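Local coordinates for protein trimethylamine-N-oxide reductase (Haemophilus influenzae, PDB 7L5I) that probably catalyses the reduction of trimethylamine N-oxide or related N- and S-oxides at a molybdenum centre carried by two pterin guanosine dinucleotide cofactors, at residues N490-P493 against T494-M497; M564-L567 against E568-N572; I633-D636 against V637-K640; E656-A659 against G660-T663. All blocks are in the same frame, centred on the assembly; numbering follows the deposited sequence.

Overall arrangement
The four contacts follow one another along the chain, none touching another, and all are local, joining residues close in sequence. Interaction 1 is the one that meets the cofactor: the side chain of Thr492 lies about 4 Å from a bound pterin guanosine dinucleotide. The side chain of Phe658 in interaction 4 is about 8 Å from a cofactor and that of Leu567 in interaction 2 about 13 Å, so neither of these side chains touches it. Interactions 1 and 3 sit on opposite sides of the chain's centre, their own centres about 44 Å apart, and interactions 2 and 4 do likewise at about 54 Å. Interactions 3 and 4 approach most closely, with nearest atoms about 17 Å apart.

Interaction 1: residues N490-P493 against T494-M497; sequences NWTP and TARM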
# COMPACT_ATOMS: atom_id res chain seq x y z
N ASN A 490 14.66 1.49 -12.98
CA ASN A 490 14.87 0.15 -13.51
C ASN A 490 13.89 -0.14 -14.64
O ASN A 490 12.85 0.51 -14.79
CB ASN A 490 14.68 -0.92 -12.43
CG ASN A 490 15.67 -0.76 -11.28
OD1 ASN A 490 16.86 -0.67 -11.48
ND2 ASN A 490 15.14 -0.76 -10.07
N TRP A 491 14.22 -1.18 -15.42
CA TRP A 491 13.39 -1.62 -16.53
C TRP A 491 12.24 -2.49 -16.00
O TRP A 491 12.18 -3.70 -16.19
CB TRP A 491 14.23 -2.37 -17.56
CG TRP A 491 14.88 -1.44 -18.54
CD1 TRP A 491 16.20 -1.06 -18.58
CD2 TRP A 491 14.22 -0.74 -19.58
NE1 TRP A 491 16.39 -0.17 -19.61
CE2 TRP A 491 15.19 0.04 -20.24
CE3 TRP A 491 12.89 -0.71 -20.03
CZ2 TRP A 491 14.87 0.85 -21.34
CZ3 TRP A 491 12.58 0.08 -21.12
CH2 TRP A 491 13.57 0.85 -21.76
N THR A 492 11.31 -1.82 -15.34
CA THR A 492 10.13 -2.45 -14.79
C THR A 492 9.15 -2.80 -15.91
O THR A 492 9.25 -2.31 -17.03
CB THR A 492 9.41 -1.50 -13.83
OG1 THR A 492 8.88 -0.40 -14.60
CG2 THR A 492 10.33 -1.02 -12.74
N PRO A 493 8.15 -3.64 -15.62
CA PRO A 493 7.09 -3.89 -16.60
C PRO A 493 6.39 -2.63 -17.11
O PRO A 493 5.94 -2.60 -18.26
CB PRO A 493 6.13 -4.82 -15.83
CG PRO A 493 7.03 -5.55 -14.90
CD PRO A 493 8.04 -4.52 -14.44
N THR A 494 6.29 -1.59 -16.28
CA THR A 494 5.69 -0.34 -16.72
C THR A 494 6.60 0.39 -17.71
O THR A 494 6.13 0.83 -18.76
CB THR A 494 5.38 0.56 -15.53
OG1 THR A 494 4.45 -0.11 -14.65
CG2 THR A 494 4.78 1.86 -15.97
N ALA A 495 7.89 0.51 -17.38
CA ALA A 495 8.85 1.08 -18.32
C ALA A 495 8.77 0.36 -19.66
O ALA A 495 8.82 1.00 -20.72
CB ALA A 495 10.27 0.99 -17.76
N ARG A 496 8.67 -0.97 -19.63
CA ARG A 496 8.66 -1.75 -20.86
C ARG A 496 7.43 -1.50 -21.70
O ARG A 496 7.44 -1.85 -22.89
CB ARG A 496 8.80 -3.22 -20.53
CG ARG A 496 10.16 -3.57 -19.93
CD ARG A 496 10.20 -4.97 -19.37
NE ARG A 496 11.44 -5.23 -18.65
CZ ARG A 496 12.56 -5.68 -19.21
NH1 ARG A 496 12.61 -5.93 -20.51
NH2 ARG A 496 13.62 -5.88 -18.46
N MET A 497 6.38 -0.88 -21.14
CA MET A 497 5.17 -0.57 -21.88
C MET A 497 5.10 0.87 -22.37
O MET A 497 4.07 1.26 -22.94
CB MET A 497 3.94 -0.85 -21.00
CG MET A 497 3.57 -2.29 -20.91
SD MET A 497 2.86 -2.90 -22.45
CE MET A 497 1.50 -1.78 -22.78
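Thr492 and the residues that follow it form an ST motif, in which the threonine hydroxyl and carbonyl both accept backbone N-H groups from the helically wound residues 494-496. Among the hydrogen bonds, Ala495 N reaches Thr492 OG1 over 3.1 Å in a practically straight line (179°), and Thr494 N adds a weak bond to the same oxygen. Thr492 chi1 of 67° sets OG1 between its own N and carbonyl carbon, facing these amides. Its carbonyl oxygen accepts Arg496 N at 3.0 Å. Threonine suits the site because its hydroxyl is short enough to turn back onto the amides of the following residues; its side chain also touches the pterin guanosine dinucleotide. Pro493 fits next: the turn asks no N-H of it, and its ring packs on Phe465 and Val466 of helix 464-467.

The apolar contacts gather at Trp491, the centre of an inverse gamma turn. Its CE3 rests 3.9 Å from Ala495 CB, a methyl small enough to lie close to the indole, and 4.0 Å from Arg496 CG; Trp109 meets the ring edge-to-face.

Arg496, extended from CG to NE, crosses Trp491 at about a right angle, and its NH2 bonds to Lys807 O, tying the turn to the C-terminal part of the chain. Arg496 NE meets Trp491 O at 3.0 Å, from above the carbonyl plane and 48° out of it.

Interaction 2: residues M564-L567 against E568-N572; sequences MEWL and EEFYN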
# COMPACT_ATOMS: atom_id res chain seq x y z
N MET A 564 20.79 22.06 -1.86
CA MET A 564 21.07 22.23 -0.43
C MET A 564 20.26 23.38 0.16
O MET A 564 19.94 23.35 1.35
CB MET A 564 22.56 22.46 -0.19
CG MET A 564 23.43 21.24 -0.56
SD MET A 564 23.02 19.67 0.27
CE MET A 564 23.13 20.24 1.84
N GLU A 565 19.91 24.39 -0.64
CA GLU A 565 19.02 25.43 -0.14
C GLU A 565 17.61 24.91 0.10
O GLU A 565 16.95 25.33 1.07
CB GLU A 565 18.99 26.62 -1.11
CG GLU A 565 20.24 27.48 -0.99
CD GLU A 565 20.40 28.53 -2.08
OE1 GLU A 565 19.76 28.42 -3.15
OE2 GLU A 565 21.18 29.47 -1.87
N TRP A 566 17.10 24.02 -0.78
CA TRP A 566 15.83 23.37 -0.51
C TRP A 566 15.89 22.57 0.79
O TRP A 566 15.00 22.68 1.64
CB TRP A 566 15.45 22.43 -1.67
CG TRP A 566 14.75 23.01 -2.86
CD1 TRP A 566 15.24 23.09 -4.13
CD2 TRP A 566 13.43 23.54 -2.92
NE1 TRP A 566 14.30 23.64 -4.97
CE2 TRP A 566 13.18 23.93 -4.25
CE3 TRP A 566 12.42 23.72 -1.96
CZ2 TRP A 566 11.98 24.48 -4.65
CZ3 TRP A 566 11.23 24.28 -2.36
CH2 TRP A 566 11.02 24.65 -3.69
N LEU A 567 16.95 21.78 0.97
CA LEU A 567 17.04 20.95 2.17
C LEU A 567 17.10 21.80 3.42
O LEU A 567 16.48 21.48 4.43
CB LEU A 567 18.25 20.02 2.07
CG LEU A 567 18.21 19.04 0.88
CD1 LEU A 567 19.32 18.03 1.01
CD2 LEU A 567 16.90 18.33 0.79
N GLU A 568 17.84 22.93 3.38
CA GLU A 568 17.91 23.79 4.55
C GLU A 568 16.55 24.40 4.87
O GLU A 568 16.16 24.49 6.04
CB GLU A 568 18.96 24.89 4.31
CG GLU A 568 19.02 25.89 5.48
CD GLU A 568 20.38 26.57 5.62
OE1 GLU A 568 20.77 26.91 6.77
OE2 GLU A 568 21.06 26.75 4.59
N GLU A 569 15.79 24.79 3.83
CA GLU A 569 14.44 25.30 4.05
C GLU A 569 13.56 24.25 4.71
O GLU A 569 12.85 24.54 5.69
CB GLU A 569 13.84 25.74 2.73
CG GLU A 569 12.40 26.19 2.80
CD GLU A 569 11.88 26.68 1.44
OE1 GLU A 569 12.53 27.56 0.83
OE2 GLU A 569 10.83 26.16 0.97
N PHE A 570 13.63 23.00 4.23
CA PHE A 570 12.85 21.93 4.84
C PHE A 570 13.29 21.66 6.28
O PHE A 570 12.46 21.52 7.17
CB PHE A 570 12.95 20.64 4.00
CG PHE A 570 12.45 20.78 2.60
CD1 PHE A 570 11.43 21.68 2.28
CD2 PHE A 570 12.99 20.01 1.58
CE1 PHE A 570 11.00 21.83 0.98
CE2 PHE A 570 12.54 20.15 0.29
CZ PHE A 570 11.55 21.05 -0.00
N TYR A 571 14.60 21.61 6.52
CA TYR A 571 15.10 21.37 7.87
C TYR A 571 14.66 22.47 8.82
O TYR A 571 14.29 22.21 9.97
CB TYR A 571 16.62 21.26 7.83
CG TYR A 571 17.25 20.94 9.15
CD1 TYR A 571 17.43 19.62 9.55
CD2 TYR A 571 17.67 21.96 10.00
CE1 TYR A 571 17.98 19.32 10.76
CE2 TYR A 571 18.25 21.67 11.23
CZ TYR A 571 18.41 20.34 11.59
OH TYR A 571 18.99 19.99 12.78
N ASN A 572 14.70 23.72 8.36
CA ASN A 572 14.42 24.84 9.24
C ASN A 572 12.97 24.87 9.70
O ASN A 572 12.67 25.43 10.75
CB ASN A 572 14.78 26.16 8.56
CG ASN A 572 16.26 26.46 8.64
OD1 ASN A 572 16.99 25.85 9.42
ND2 ASN A 572 16.70 27.43 7.87
O HOH W 1 21.93 25.11 2.46
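Over one face of the Phe570 ring lies Trp566 O, 3.3 Å above the plane and displaced toward the rim, while Phe570 CZ comes within 3.4 Å of Trp566 CE3. The six-membered ring of Trp566 and the Phe570 ring are inclined at 31° with centroids 5.6 Å apart, an oblique pairing. Beside the indole, Glu569 points the same way and brings OE2 to 3.8 Å from Trp566 CZ3. The other carboxylate oxygen of Glu569 forms a salt bridge with Lys561, which also makes a cation-pi contact with Trp566, so the acid sits next to a ring that already has a cation against it.

Trp566, Glu569 and Phe570 lie about a turn apart on helix 563-580, where i to i+4 backbone bonds join the halves; Tyr571 N to Leu567 O, at 2.8 Å, is one of them. The helix is amphipathic here. Leu567 lies buried against strand 512-517 and Phe588, and the indole N-H of Trp566 is taken up by Tyr541 OH. On another side Glu568 swings CG away from its own N (chi1 177°) and runs out extended, and a water donates to its OE2 at 2.8 Å and more weakly to Met564 O.

Interaction 3: residues I633-D636 against V637-K640; sequences IFSD and VVEK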
# COMPACT_ATOMS: atom_id res chain seq x y z
N ILE A 633 -23.17 3.47 13.53
CA ILE A 633 -23.40 2.07 13.15
C ILE A 633 -24.42 1.99 12.02
O ILE A 633 -24.26 1.22 11.08
CB ILE A 633 -23.85 1.28 14.38
CG1 ILE A 633 -22.70 1.20 15.38
CG2 ILE A 633 -24.31 -0.12 13.96
CD1 ILE A 633 -23.04 0.47 16.67
N PHE A 634 -25.48 2.79 12.10
CA PHE A 634 -26.36 3.08 10.97
C PHE A 634 -26.06 4.50 10.53
O PHE A 634 -26.07 5.43 11.35
CB PHE A 634 -27.82 2.94 11.36
CG PHE A 634 -28.76 3.06 10.19
CD1 PHE A 634 -29.19 4.29 9.75
CD2 PHE A 634 -29.21 1.93 9.53
CE1 PHE A 634 -30.05 4.40 8.68
CE2 PHE A 634 -30.07 2.03 8.45
CZ PHE A 634 -30.48 3.27 8.03
N SER A 635 -25.76 4.66 9.24
CA SER A 635 -25.50 5.96 8.63
C SER A 635 -26.67 6.29 7.72
O SER A 635 -26.85 5.66 6.67
CB SER A 635 -24.21 5.95 7.83
OG SER A 635 -24.14 7.11 7.01
N ASP A 636 -27.47 7.27 8.12
CA ASP A 636 -28.57 7.70 7.25
C ASP A 636 -28.04 8.30 5.96
O ASP A 636 -28.66 8.15 4.90
CB ASP A 636 -29.43 8.72 8.02
CG ASP A 636 -30.82 8.91 7.41
OD1 ASP A 636 -31.59 7.92 7.35
OD2 ASP A 636 -31.14 10.05 7.02
N VAL A 637 -26.88 8.96 6.02
CA VAL A 637 -26.27 9.54 4.83
C VAL A 637 -25.96 8.44 3.81
O VAL A 637 -26.24 8.59 2.61
CB VAL A 637 -25.00 10.32 5.21
CG1 VAL A 637 -24.23 10.75 3.98
CG2 VAL A 637 -25.35 11.54 6.04
N VAL A 638 -25.38 7.34 4.26
CA VAL A 638 -25.06 6.24 3.35
C VAL A 638 -26.33 5.55 2.89
O VAL A 638 -26.48 5.21 1.71
CB VAL A 638 -24.09 5.25 4.01
CG1 VAL A 638 -23.86 4.05 3.12
CG2 VAL A 638 -22.75 5.96 4.31
N GLU A 639 -27.28 5.33 3.80
CA GLU A 639 -28.55 4.71 3.42
C GLU A 639 -29.20 5.47 2.28
O GLU A 639 -29.69 4.87 1.31
CB GLU A 639 -29.47 4.67 4.64
CG GLU A 639 -30.93 4.29 4.36
CD GLU A 639 -31.09 2.85 3.90
OE1 GLU A 639 -32.11 2.55 3.23
OE2 GLU A 639 -30.22 2.02 4.22
N LYS A 640 -29.22 6.80 2.38
CA LYS A 640 -29.91 7.64 1.41
C LYS A 640 -29.28 7.60 0.03
O LYS A 640 -29.95 7.94 -0.95
CB LYS A 640 -29.98 9.08 1.94
CG LYS A 640 -30.92 9.23 3.12
CD LYS A 640 -31.46 10.62 3.29
CE LYS A 640 -32.94 10.58 3.71
NZ LYS A 640 -33.19 10.04 5.06
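Asp636, which has the most surface buried here, reaches forward one turn to Lys640: OD2 and NZ form a salt bridge of 2.8 Å. The ammonium comes to OD2 on its syn side, 22° out of the carboxylate plane. With chi1 at -162° the aspartate CG swings beside its own carbonyl carbon, toward the following turn, and the lysine chain bends at its last two torsions to come back over it. Both residues are exposed, as suits a charged pair on the surface. The negative charge in the first turn may also interact favourably with the helix dipole.

Ser635 is the N-cap of helix 636-641. Its OG accepts Val638 N at 3.0 Å, nearly straight at 163°, replacing a carbonyl that the chain cannot supply at this end. A small hydroxyl side chain can fold back in this way, and it is pressed closely against Val638 CG2, 3.2 Å from OG; the valine itself packs against His185 of helix 179-187.

Glu639 closes the turn by giving its N-H to Ser635 O at 2.9 Å. Its aliphatic part comes nearest the residue before the cap: CB and CG each lie 3.8 Å from Phe634 CZ.

Interaction 4: residues E656-A659 against G660-T663; sequences EEFA and GNVT
Phe658 lays one ring face against the backbone of Gly660, whose N sits 3.3 Å above the centre of the ring. Gly660 CA makes a CH-pi contact 3.7 Å from the ring centroid. Lacking a side chain, Gly660 lets the aromatic lie flat on the bare peptide. At the ring's edge, in its plane, is Asn661 ND2, with the amide standing almost perpendicular to the ring (85°).

This packed side is a type I beta turn, residues 658-661, closed by Asn661 N to Phe658 O at 3.0 Å. A second bond runs the other way: Asn661 OD1 accepts Phe658 N at 2.9 Å. Asn661 chi1 of 53° folds the amide back over the turn for this, and its ND2 is held by Pro655 O, which fixes the amide's rotation.

The other side is looser and wet. There a water spans Glu656 O and Asn661 O, donating to each at 2.8 Å, while Val662 only skirts the turn, with CG2 3.6 Å from Ala659 O.

The turn lies in the loop between helix 636-641 and strand 668-671, where Glu657 forms salt bridges with Arg724 and Arg773 and accepts a hydrogen bond from Ile790 N of strand 790-795.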
# COMPACT_ATOMS: atom_id res chain seq x y z
N GLU A 656 -18.59 -11.70 -6.05
CA GLU A 656 -18.70 -12.51 -7.26
C GLU A 656 -17.80 -13.74 -7.19
O GLU A 656 -18.16 -14.82 -7.68
CB GLU A 656 -18.38 -11.67 -8.50
CG GLU A 656 -19.40 -10.59 -8.81
CD GLU A 656 -19.12 -9.26 -8.09
OE1 GLU A 656 -18.20 -9.20 -7.24
OE2 GLU A 656 -19.83 -8.27 -8.39
N GLU A 657 -16.62 -13.61 -6.57
CA GLU A 657 -15.63 -14.68 -6.47
C GLU A 657 -15.05 -14.70 -5.06
O GLU A 657 -14.47 -13.70 -4.62
CB GLU A 657 -14.50 -14.49 -7.50
CG GLU A 657 -14.97 -14.56 -8.96
CD GLU A 657 -13.85 -14.49 -10.01
OE1 GLU A 657 -14.18 -14.38 -11.21
OE2 GLU A 657 -12.64 -14.55 -9.65
N PHE A 658 -15.22 -15.82 -4.36
CA PHE A 658 -14.56 -16.08 -3.08
C PHE A 658 -14.75 -17.56 -2.75
O PHE A 658 -15.38 -18.31 -3.50
CB PHE A 658 -15.10 -15.17 -1.98
CG PHE A 658 -16.43 -15.62 -1.39
CD1 PHE A 658 -17.54 -15.82 -2.20
CD2 PHE A 658 -16.55 -15.84 -0.03
CE1 PHE A 658 -18.76 -16.22 -1.65
CE2 PHE A 658 -17.76 -16.26 0.52
CZ PHE A 658 -18.86 -16.43 -0.30
N ALA A 659 -14.19 -17.99 -1.61
CA ALA A 659 -14.22 -19.41 -1.24
C ALA A 659 -15.63 -19.99 -1.29
O ALA A 659 -15.81 -21.16 -1.64
CB ALA A 659 -13.63 -19.61 0.16
N GLY A 660 -16.63 -19.18 -0.99
CA GLY A 660 -18.00 -19.67 -0.96
C GLY A 660 -18.69 -19.88 -2.30
O GLY A 660 -19.80 -20.44 -2.32
N ASN A 661 -18.11 -19.45 -3.41
CA ASN A 661 -18.71 -19.75 -4.71
C ASN A 661 -17.66 -20.14 -5.75
O ASN A 661 -17.80 -19.86 -6.95
CB ASN A 661 -19.58 -18.59 -5.21
CG ASN A 661 -18.86 -17.25 -5.21
OD1 ASN A 661 -17.64 -17.19 -5.29
ND2 ASN A 661 -19.64 -16.17 -5.13
N VAL A 662 -16.62 -20.84 -5.30
CA VAL A 662 -15.72 -21.52 -6.21
C VAL A 662 -16.52 -22.47 -7.10
O VAL A 662 -17.63 -22.90 -6.75
CB VAL A 662 -14.62 -22.29 -5.46
CG1 VAL A 662 -13.67 -21.33 -4.75
CG2 VAL A 662 -15.23 -23.30 -4.48
N THR A 663 -15.95 -22.80 -8.25
CA THR A 663 -16.63 -23.55 -9.30
C THR A 663 -15.80 -24.78 -9.68
O THR A 663 -14.67 -24.95 -9.25
CB THR A 663 -16.85 -22.72 -10.56
OG1 THR A 663 -15.57 -22.29 -11.06
CG2 THR A 663 -17.70 -21.49 -10.30
O HOH W 2 -18.02 -17.49 -8.44